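Local atomic coordinates of putative glutathione S-transferase (Corynebacterium glutamicum, PDB entry 3M1G), a protein that probably acts as a glutathione transferase of the ECM4-like, omega-related group. Residues A[275-285]-A[323-331]. Numbering follows the deposited sequence.
Sequences NLWGYLRDLFQ and GFATPHGRE. With GOL (glycerol), chain G.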
# COMPACT_ATOMS: atom_id res chain seq x y z
N ASN A 275 -7.26 11.82 11.75
CA ASN A 275 -8.32 12.76 11.40
C ASN A 275 -8.90 12.53 10.01
O ASN A 275 -10.13 12.50 9.86
CB ASN A 275 -7.86 14.19 11.57
CG ASN A 275 -7.63 14.53 13.01
OD1 ASN A 275 -8.54 14.45 13.81
ND2 ASN A 275 -6.40 14.82 13.35
N LEU A 276 -8.04 12.32 9.01
CA LEU A 276 -8.54 12.05 7.65
C LEU A 276 -9.37 10.80 7.62
O LEU A 276 -10.37 10.74 6.89
CB LEU A 276 -7.40 11.93 6.63
CG LEU A 276 -6.71 13.27 6.30
CD1 LEU A 276 -5.39 13.01 5.52
CD2 LEU A 276 -7.63 14.14 5.50
N TRP A 277 -8.96 9.77 8.37
CA TRP A 277 -9.69 8.49 8.34
C TRP A 277 -11.06 8.57 9.01
O TRP A 277 -12.02 7.99 8.51
CB TRP A 277 -8.85 7.39 8.97
CG TRP A 277 -9.44 6.01 9.05
CD1 TRP A 277 -9.37 5.22 10.13
CD2 TRP A 277 -10.13 5.24 8.02
NE1 TRP A 277 -9.98 4.01 9.88
CE2 TRP A 277 -10.46 4.00 8.60
CE3 TRP A 277 -10.51 5.49 6.70
CZ2 TRP A 277 -11.13 2.98 7.89
CZ3 TRP A 277 -11.22 4.49 6.00
CH2 TRP A 277 -11.51 3.25 6.60
N GLY A 278 -11.13 9.25 10.15
CA GLY A 278 -12.41 9.57 10.80
C GLY A 278 -13.31 10.36 9.88
O GLY A 278 -14.47 10.00 9.67
N TYR A 279 -12.76 11.42 9.28
CA TYR A 279 -13.49 12.24 8.29
C TYR A 279 -13.99 11.44 7.09
O TYR A 279 -15.15 11.56 6.68
CB TYR A 279 -12.56 13.39 7.88
CG TYR A 279 -12.92 14.23 6.67
CD1 TYR A 279 -13.74 15.32 6.78
CD2 TYR A 279 -12.38 13.94 5.41
CE1 TYR A 279 -14.02 16.12 5.68
CE2 TYR A 279 -12.65 14.73 4.31
CZ TYR A 279 -13.47 15.83 4.46
OH TYR A 279 -13.76 16.65 3.40
N LEU A 280 -13.12 10.62 6.51
CA LEU A 280 -13.51 9.79 5.39
C LEU A 280 -14.64 8.84 5.71
O LEU A 280 -15.58 8.69 4.92
CB LEU A 280 -12.30 9.03 4.84
CG LEU A 280 -12.53 8.08 3.63
CD1 LEU A 280 -13.24 8.77 2.45
CD2 LEU A 280 -11.16 7.40 3.19
N ARG A 281 -14.59 8.21 6.87
CA ARG A 281 -15.66 7.31 7.26
C ARG A 281 -17.00 8.05 7.49
O ARG A 281 -18.07 7.56 7.08
CB ARG A 281 -15.26 6.54 8.53
CG ARG A 281 -14.24 5.42 8.23
CD ARG A 281 -13.81 4.73 9.48
NE ARG A 281 -12.98 5.58 10.32
CZ ARG A 281 -12.58 5.28 11.55
NH1 ARG A 281 -11.76 6.09 12.20
NH2 ARG A 281 -12.98 4.15 12.13
N ASP A 282 -16.92 9.20 8.15
CA ASP A 282 -18.08 10.09 8.46
C ASP A 282 -18.79 10.46 7.14
O ASP A 282 -19.98 10.27 6.98
CB ASP A 282 -17.49 11.31 9.20
CG ASP A 282 -18.54 12.30 9.78
OD1 ASP A 282 -19.75 12.06 9.72
OD2 ASP A 282 -18.10 13.32 10.35
N LEU A 283 -18.03 10.90 6.15
CA LEU A 283 -18.59 11.21 4.83
C LEU A 283 -19.13 9.97 4.13
O LEU A 283 -20.26 9.98 3.61
CB LEU A 283 -17.53 11.87 3.95
CG LEU A 283 -17.05 13.27 4.33
CD1 LEU A 283 -16.02 13.74 3.30
CD2 LEU A 283 -18.26 14.27 4.42
N PHE A 284 -18.35 8.89 4.10
CA PHE A 284 -18.77 7.65 3.44
C PHE A 284 -20.13 7.20 3.93
O PHE A 284 -20.97 6.80 3.15
CB PHE A 284 -17.75 6.51 3.61
CG PHE A 284 -18.14 5.24 2.91
CD1 PHE A 284 -18.97 4.31 3.54
CD2 PHE A 284 -17.72 5.00 1.60
CE1 PHE A 284 -19.39 3.14 2.87
CE2 PHE A 284 -18.10 3.82 0.93
CZ PHE A 284 -18.94 2.89 1.57
N GLN A 285 -20.33 7.29 5.23
CA GLN A 285 -21.57 6.82 5.88
C GLN A 285 -22.73 7.79 5.72
O GLN A 285 -23.82 7.49 6.17
CB GLN A 285 -21.31 6.53 7.36
CG GLN A 285 -20.24 5.43 7.55
CD GLN A 285 -19.72 5.29 8.96
OE1 GLN A 285 -20.28 5.84 9.91
NE2 GLN A 285 -18.62 4.53 9.11
N GLY A 323 -13.33 -1.43 7.10
CA GLY A 323 -13.21 -0.28 7.99
C GLY A 323 -14.09 0.92 7.69
O GLY A 323 -14.36 1.70 8.58
N PHE A 324 -14.51 1.07 6.42
CA PHE A 324 -15.33 2.19 5.99
C PHE A 324 -16.65 2.29 6.77
O PHE A 324 -17.20 3.36 6.89
CB PHE A 324 -15.65 2.12 4.48
CG PHE A 324 -14.63 2.80 3.61
CD1 PHE A 324 -14.60 4.16 3.48
CD2 PHE A 324 -13.66 2.06 2.97
CE1 PHE A 324 -13.66 4.77 2.68
CE2 PHE A 324 -12.70 2.68 2.16
CZ PHE A 324 -12.71 4.01 2.01
N ALA A 325 -17.10 1.16 7.30
CA ALA A 325 -18.37 1.05 8.02
C ALA A 325 -18.24 1.16 9.54
O ALA A 325 -19.23 1.07 10.21
CB ALA A 325 -19.08 -0.31 7.67
N THR A 326 -17.04 1.35 10.07
CA THR A 326 -16.84 1.34 11.50
C THR A 326 -17.12 2.72 12.10
O THR A 326 -17.05 3.73 11.39
CB THR A 326 -15.39 0.88 11.85
OG1 THR A 326 -14.42 1.78 11.27
CG2 THR A 326 -15.14 -0.59 11.39
N PRO A 327 -17.42 2.79 13.42
CA PRO A 327 -17.65 4.10 14.07
C PRO A 327 -16.47 5.05 13.88
O PRO A 327 -15.32 4.67 14.12
CB PRO A 327 -17.82 3.75 15.56
CG PRO A 327 -18.38 2.32 15.53
CD PRO A 327 -17.64 1.67 14.36
N HIS A 328 -16.75 6.28 13.47
CA HIS A 328 -15.72 7.22 13.06
C HIS A 328 -15.20 8.14 14.16
O HIS A 328 -14.18 8.79 13.99
CB HIS A 328 -16.21 8.04 11.86
CG HIS A 328 -17.52 8.74 12.10
ND1 HIS A 328 -17.63 9.82 12.94
CD2 HIS A 328 -18.75 8.52 11.59
CE1 HIS A 328 -18.90 10.21 12.97
NE2 HIS A 328 -19.60 9.42 12.17
N GLY A 329 -15.91 8.24 15.28
CA GLY A 329 -15.49 9.13 16.36
C GLY A 329 -15.49 10.66 16.14
O GLY A 329 -15.01 11.40 16.99
N ARG A 330 -16.04 11.15 15.05
CA ARG A 330 -15.97 12.58 14.73
C ARG A 330 -17.03 13.46 15.43
O ARG A 330 -16.92 14.70 15.39
CB ARG A 330 -16.04 12.77 13.20
CG ARG A 330 -14.88 12.05 12.47
CD ARG A 330 -13.56 12.77 12.67
NE ARG A 330 -13.52 14.04 11.90
CZ ARG A 330 -12.52 14.91 11.98
NH1 ARG A 330 -11.48 14.66 12.77
NH2 ARG A 330 -12.56 16.03 11.27
N GLU A 331 -18.04 12.84 16.06
CA GLU A 331 -19.05 13.56 16.87
C GLU A 331 -18.40 14.36 17.99
O GLU A 331 -18.96 15.36 18.40
CB GLU A 331 -20.10 12.63 17.53
CG GLU A 331 -20.89 11.76 16.54
CD GLU A 331 -20.15 10.43 16.16
OE1 GLU A 331 -19.03 10.11 16.67
OE2 GLU A 331 -20.73 9.69 15.32
C1 GOL G . -12.30 5.07 15.55
O1 GOL G . -11.14 4.79 14.81
C2 GOL G . -12.01 6.07 16.68
O2 GOL G . -10.82 5.66 17.34
C3 GOL G . -13.15 6.19 17.70
O3 GOL G . -14.37 5.64 17.22
O HOH W 1 -15.61 14.30 9.96
O HOH W 2 -22.02 8.05 10.36
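The ring of Phe324 wedges among Leu280, Trp277 and Phe284 of helix 274-284, with CE1 3.6 Å from Leu280 CG. Trp277 comes edge-on over one face of that ring, CZ3 above its centre, a T-shaped pair with planes 76° apart. CB of Phe324 sits over the face of Phe284, a CH-pi contact 4.1 Å from the ring centroid, and the three aromatic residues form one cluster.

Polar groups hold the loop backbone. Gln285, extended beyond CG, uses both hydrogens of its amide: NE2 donates to Phe324 O and to Thr326 O, each 2.9 Å away and close to the amide plane, fixing its rotation. A bend about the CG-CD bond of Arg281 (chi3 -70°) helps bring its guanidinium between Trp277 NE1 on one face and His328 CA on the other. In its plane NH2 donates to Thr326 OG1 at 2.9 Å, NE to Trp277 O, and NH1 to a glycerol probably left from crystallisation. Thr326 OG1 in turn donates to Gly323 O, in the carbonyl plane and on a lone pair; Gly323 O also accepts from Thr326 N.

The carboxylate of Asp282 stacks on the His328 ring, planes 16° apart, with CB over the ring centre; ND1 accepts from the backbone N-H of Arg330, N to ND1 3.0 Å, close to the ring plane. CG of Arg330 lies 3.5 Å from Gly278 C, where helix and loop come close. A water links Arg330 NE to Asp282 OD2, which also forms a salt bridge with Arg234, while Arg330 NH2 donates to the carbonyls of Leu230 and Arg234. The loop following helix 295-305 thus straps one side of helix 274-284 in the all-helical GST C-terminal domain, while Tyr279, Leu280 and Phe284 pack against helix 243-253.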